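Local structure of Cd1 (Flavonifractor plautii, 7D39) at residues A[214-226]-A[232-244]. The protein probably acts as an FMN-dependent ene-reductase that starts the breakdown of flavones and flavonols in gut bacteria. Sequence-based numbering, arbitrary orientation.
Sequences GVCPHCHSRNFHL and ICCLCGLEGEIHN
F224 and I242 meet ring face to methyl beside two facing Cys-X-X-Cys turns, C216 to C219 and C233 to C236, an outline consistent with a zinc ribbon: two cysteine knuckles flanking an antiparallel hairpin. The hairpin pairs F224 with C233 and H225 with I232; H225 and I232 exchange two backbone hydrogen bonds, and C234 N adds a third to N223 O. The phenyl side chain shows how one residue can join two strands of such a small fold. With F224 CG anti to its own carbonyl carbon (chi1 -70°), the ring is set beside C233 and I242. F224 CB lies 3.7 Å from I232 O, and F224 CG is near both that oxygen and I242 CD1. Along one edge F224 CD1 meets C233 CA at 3.6 Å, and F224 CE1 meets C233 CB at 3.9 Å. F224 CZ lies 4.0 Å from I242 CD1, with F224 CE2 and F224 CD2 at much the same range, because the methyl stands over the ring centre, only 2° off the normal, in a CH-pi contact. V215 CG1 touches the same methyl, the two side chains crossing at about a right angle, and F251 adds an aromatic neighbour. Replacing F224 by an alanine would probably strip I242 CD1 of the ring face it rests on and open a gap beside C233. Among the cysteines, C219 SG is modelled 2.1 Å from C236 SG and 2.2 Å from C216 SG, with C233 SG also near; one sulfur cannot hold several disulfides, so the individual pairing is doubtful, and a four-cysteine metal site, with no metal modelled, would be consistent with the cluster. Beside this cluster L238 CD1 packs on H218 CB, while the imidazole, its NE2 hydrogen-bonded to D263, turns an edge to the sulfur: H218 CD2 lies 3.6 Å from C236 SG.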
loop_
_atom_site.group_PDB
_atom_site.type_symbol
_atom_site.label_atom_id
_atom_site.label_comp_id
_atom_site.label_asym_id
_atom_site.label_seq_id
_atom_site.Cartn_x
_atom_site.Cartn_y
_atom_site.Cartn_z
ATOM N N GLY A 214 -0.657 16.484 5.406
ATOM C CA GLY A 214 -1.590 15.745 6.241
ATOM C C GLY A 214 -1.603 16.217 7.691
ATOM O O GLY A 214 -1.184 17.326 8.027
ATOM N N VAL A 215 -2.129 15.350 8.558
ATOM C CA VAL A 215 -2.245 15.620 9.988
ATOM C C VAL A 215 -1.202 14.842 10.784
ATOM O O VAL A 215 -0.524 15.403 11.641
ATOM C CB VAL A 215 -3.674 15.321 10.500
ATOM C CG1 VAL A 215 -3.716 15.336 12.026
ATOM C CG2 VAL A 215 -4.679 16.318 9.938
ATOM N N CYS A 216 -1.072 13.531 10.522
ATOM C CA CYS A 216 -0.026 12.712 11.131
ATOM C C CYS A 216 1.321 13.227 10.641
ATOM O O CYS A 216 1.615 13.158 9.441
ATOM C CB CYS A 216 -0.203 11.220 10.788
ATOM S SG CYS A 216 1.116 10.075 11.354
ATOM N N PRO A 217 2.158 13.761 11.525
ATOM C CA PRO A 217 3.465 14.264 11.077
ATOM C C PRO A 217 4.375 13.165 10.571
ATOM O O PRO A 217 5.337 13.445 9.845
ATOM C CB PRO A 217 4.040 14.927 12.335
ATOM C CG PRO A 217 2.888 15.015 13.315
ATOM C CD PRO A 217 1.965 13.904 12.974
ATOM N N HIS A 218 4.097 11.929 10.904
ATOM C CA HIS A 218 4.931 10.826 10.487
ATOM C C HIS A 218 4.390 10.142 9.225
ATOM O O HIS A 218 5.112 9.981 8.296
ATOM C CB HIS A 218 5.070 9.864 11.655
ATOM C CG HIS A 218 5.721 8.574 11.315
ATOM N ND1 HIS A 218 7.074 8.441 11.172
ATOM C CD2 HIS A 218 5.199 7.356 11.078
ATOM C CE1 HIS A 218 7.362 7.195 10.870
ATOM N NE2 HIS A 218 6.240 6.517 10.806
ATOM N N CYS A 219 3.098 9.807 9.241
ATOM C CA CYS A 219 2.308 9.099 8.185
ATOM C C CYS A 219 2.027 10.073 6.980
ATOM O O CYS A 219 2.179 9.707 5.848
ATOM C CB CYS A 219 0.991 8.359 8.740
ATOM S SG CYS A 219 0.491 8.113 10.533
ATOM N N HIS A 220 1.675 11.312 7.285
ATOM C CA HIS A 220 1.000 12.339 6.466
ATOM C C HIS A 220 -0.465 12.124 6.208
ATOM O O HIS A 220 -1.091 12.884 5.546
ATOM C CB HIS A 220 1.722 12.791 5.190
ATOM C CG HIS A 220 3.138 13.162 5.405
ATOM N ND1 HIS A 220 4.175 12.458 4.860
ATOM C CD2 HIS A 220 3.697 14.158 6.121
ATOM C CE1 HIS A 220 5.311 13.000 5.232
ATOM N NE2 HIS A 220 5.045 14.032 5.996
ATOM N N SER A 221 -0.983 11.096 6.818
ATOM C CA SER A 221 -2.357 10.705 6.781
ATOM C C SER A 221 -3.298 11.741 7.349
ATOM O O SER A 221 -2.942 12.479 8.204
ATOM C CB SER A 221 -2.485 9.421 7.565
ATOM O OG SER A 221 -3.781 8.985 7.608
ATOM N N ARG A 222 -4.516 11.742 6.860
ATOM C CA ARG A 222 -5.605 12.450 7.468
ATOM C C ARG A 222 -6.711 11.570 8.050
ATOM O O ARG A 222 -7.723 12.059 8.446
ATOM C CB ARG A 222 -6.174 13.463 6.480
ATOM C CG ARG A 222 -5.169 14.455 5.945
ATOM C CD ARG A 222 -5.827 15.555 5.172
ATOM N NE ARG A 222 -4.865 16.538 4.743
ATOM C CZ ARG A 222 -4.651 17.693 5.360
ATOM N NH1 ARG A 222 -5.324 18.005 6.425
ATOM N NH2 ARG A 222 -3.767 18.516 4.915
ATOM N N ASN A 223 -6.475 10.276 8.108
ATOM C CA ASN A 223 -7.447 9.315 8.589
ATOM C C ASN A 223 -7.094 8.787 9.986
ATOM O O ASN A 223 -6.008 8.370 10.249
ATOM C CB ASN A 223 -7.582 8.130 7.613
ATOM C CG ASN A 223 -8.233 8.507 6.306
ATOM O OD1 ASN A 223 -7.687 9.220 5.547
ATOM N ND2 ASN A 223 -9.427 8.037 6.090
ATOM N N PHE A 224 -8.066 8.817 10.867
ATOM C CA PHE A 224 -7.856 8.542 12.269
ATOM C C PHE A 224 -9.009 7.732 12.793
ATOM O O PHE A 224 -10.112 7.952 12.428
ATOM C CB PHE A 224 -7.659 9.833 13.084
ATOM C CG PHE A 224 -6.382 10.514 12.806
ATOM C CD1 PHE A 224 -5.235 10.108 13.406
ATOM C CD2 PHE A 224 -6.316 11.496 11.870
ATOM C CE1 PHE A 224 -4.034 10.713 13.132
ATOM C CE2 PHE A 224 -5.129 12.081 11.566
ATOM C CZ PHE A 224 -3.983 11.706 12.213
ATOM N N HIS A 225 -8.703 6.758 13.623
ATOM C CA HIS A 225 -9.680 6.065 14.420
ATOM C C HIS A 225 -9.711 6.672 15.848
ATOM O O HIS A 225 -8.712 6.797 16.504
ATOM C CB HIS A 225 -9.360 4.572 14.419
ATOM C CG HIS A 225 -10.379 3.709 15.078
ATOM N ND1 HIS A 225 -10.322 3.386 16.402
ATOM C CD2 HIS A 225 -11.449 3.061 14.586
ATOM C CE1 HIS A 225 -11.323 2.596 16.706
ATOM N NE2 HIS A 225 -12.035 2.400 15.624
ATOM N N LEU A 226 -10.877 7.065 16.298
ATOM C CA LEU A 226 -10.978 7.871 17.510
ATOM C C LEU A 226 -11.668 7.168 18.643
ATOM O O LEU A 226 -12.790 6.806 18.534
ATOM C CB LEU A 226 -11.693 9.186 17.242
ATOM C CG LEU A 226 -11.050 10.175 16.318
ATOM C CD1 LEU A 226 -11.919 11.369 16.070
ATOM C CD2 LEU A 226 -9.671 10.571 16.724
ATOM N N ILE A 232 -5.832 6.995 16.979
ATOM C CA ILE A 232 -4.952 6.164 16.203
ATOM C C ILE A 232 -4.917 6.568 14.745
ATOM O O ILE A 232 -5.916 6.686 14.108
ATOM C CB ILE A 232 -5.322 4.692 16.316
ATOM C CG1 ILE A 232 -5.582 4.341 17.769
ATOM C CG2 ILE A 232 -4.230 3.836 15.700
ATOM C CD1 ILE A 232 -5.767 2.874 18.033
ATOM N N CYS A 233 -3.729 6.781 14.253
ATOM C CA CYS A 233 -3.545 6.991 12.868
ATOM C C CYS A 233 -3.892 5.749 12.067
ATOM O O CYS A 233 -3.460 4.692 12.381
ATOM C CB CYS A 233 -2.145 7.365 12.581
ATOM S SG CYS A 233 -2.110 7.712 10.857
ATOM N N CYS A 234 -4.690 5.905 11.037
ATOM C CA CYS A 234 -5.177 4.732 10.311
ATOM C C CYS A 234 -4.145 4.146 9.351
ATOM O O CYS A 234 -4.285 2.991 8.945
ATOM C CB CYS A 234 -6.448 5.079 9.551
ATOM S SG CYS A 234 -7.873 5.175 10.607
ATOM N N LEU A 235 -3.106 4.888 8.993
ATOM C CA LEU A 235 -2.050 4.359 8.120
ATOM C C LEU A 235 -0.942 3.731 8.960
ATOM O O LEU A 235 -0.705 2.525 8.887
ATOM C CB LEU A 235 -1.489 5.464 7.218
ATOM C CG LEU A 235 -0.386 5.029 6.246
ATOM C CD1 LEU A 235 -0.819 3.804 5.433
ATOM C CD2 LEU A 235 0.000 6.178 5.308
ATOM N N CYS A 236 -0.258 4.547 9.762
ATOM C CA CYS A 236 0.966 4.130 10.428
ATOM C C CYS A 236 0.738 3.585 11.840
ATOM O O CYS A 236 1.656 3.000 12.422
ATOM C CB CYS A 236 1.955 5.306 10.436
ATOM S SG CYS A 236 1.667 6.705 11.576
ATOM N N GLY A 237 -0.457 3.741 12.402
ATOM C CA GLY A 237 -0.777 3.092 13.651
ATOM C C GLY A 237 -0.251 3.765 14.894
ATOM O O GLY A 237 -0.468 3.240 15.995
ATOM N N LEU A 238 0.445 4.894 14.764
ATOM C CA LEU A 238 0.838 5.655 15.936
ATOM C C LEU A 238 -0.394 5.983 16.766
ATOM O O LEU A 238 -1.453 6.312 16.227
ATOM C CB LEU A 238 1.563 6.935 15.524
ATOM C CG LEU A 238 3.008 6.764 15.054
ATOM C CD1 LEU A 238 3.500 7.992 14.324
ATOM C CD2 LEU A 238 3.917 6.464 16.232
ATOM N N GLU A 239 -0.254 5.862 18.080
ATOM C CA GLU A 239 -1.324 6.117 19.044
ATOM C C GLU A 239 -1.010 7.401 19.808
ATOM O O GLU A 239 0.058 7.525 20.419
ATOM C CB GLU A 239 -1.478 4.932 20.000
ATOM C CG GLU A 239 -1.403 3.583 19.277
ATOM C CD GLU A 239 -1.941 2.412 20.092
ATOM O OE1 GLU A 239 -2.040 2.517 21.333
ATOM O OE2 GLU A 239 -2.270 1.380 19.477
ATOM N N GLY A 240 -1.929 8.356 19.767
ATOM C CA GLY A 240 -1.655 9.637 20.378
ATOM C C GLY A 240 -2.895 10.462 20.617
ATOM O O GLY A 240 -3.886 9.961 21.144
ATOM N N GLU A 241 -2.862 11.725 20.214
ATOM C CA GLU A 241 -3.928 12.647 20.563
ATOM C C GLU A 241 -4.174 13.613 19.416
ATOM O O GLU A 241 -3.231 14.148 18.827
ATOM C CB GLU A 241 -3.572 13.413 21.836
ATOM C CG GLU A 241 -4.572 14.468 22.235
ATOM C CD GLU A 241 -4.457 14.833 23.712
ATOM O OE1 GLU A 241 -3.322 14.865 24.244
ATOM O OE2 GLU A 241 -5.509 15.069 24.341
ATOM N N ILE A 242 -5.450 13.844 19.125
ATOM C CA ILE A 242 -5.894 14.792 18.105
ATOM C C ILE A 242 -6.309 16.083 18.799
ATOM O O ILE A 242 -7.089 16.053 19.754
ATOM C CB ILE A 242 -7.064 14.202 17.293
ATOM C CG1 ILE A 242 -6.558 13.181 16.264
ATOM C CG2 ILE A 242 -7.904 15.291 16.654
ATOM C CD1 ILE A 242 -5.694 13.783 15.172
ATOM N N HIS A 243 -5.803 17.218 18.324
ATOM C CA HIS A 243 -6.183 18.520 18.863
ATOM C C HIS A 243 -6.901 19.344 17.806
ATOM O O HIS A 243 -6.491 19.372 16.642
ATOM C CB HIS A 243 -4.969 19.312 19.357
ATOM C CG HIS A 243 -3.989 18.494 20.134
ATOM N ND1 HIS A 243 -4.223 18.078 21.425
ATOM C CD2 HIS A 243 -2.768 18.012 19.799
ATOM C CE1 HIS A 243 -3.190 17.373 21.852
ATOM N NE2 HIS A 243 -2.291 17.323 20.885
ATOM N N ASN A 244 -7.959 20.032 18.226
ATOM C CA ASN A 244 -8.648 21.023 17.401
ATOM C C ASN A 244 -8.274 22.410 17.923
ATOM O O ASN A 244 -8.825 22.886 18.921
ATOM C CB ASN A 244 -10.155 20.810 17.431
ATOM C CG ASN A 244 -10.895 21.814 16.580
ATOM O OD1 ASN A 244 -10.345 22.839 16.193
ATOM N ND2 ASN A 244 -12.154 21.526 16.289
#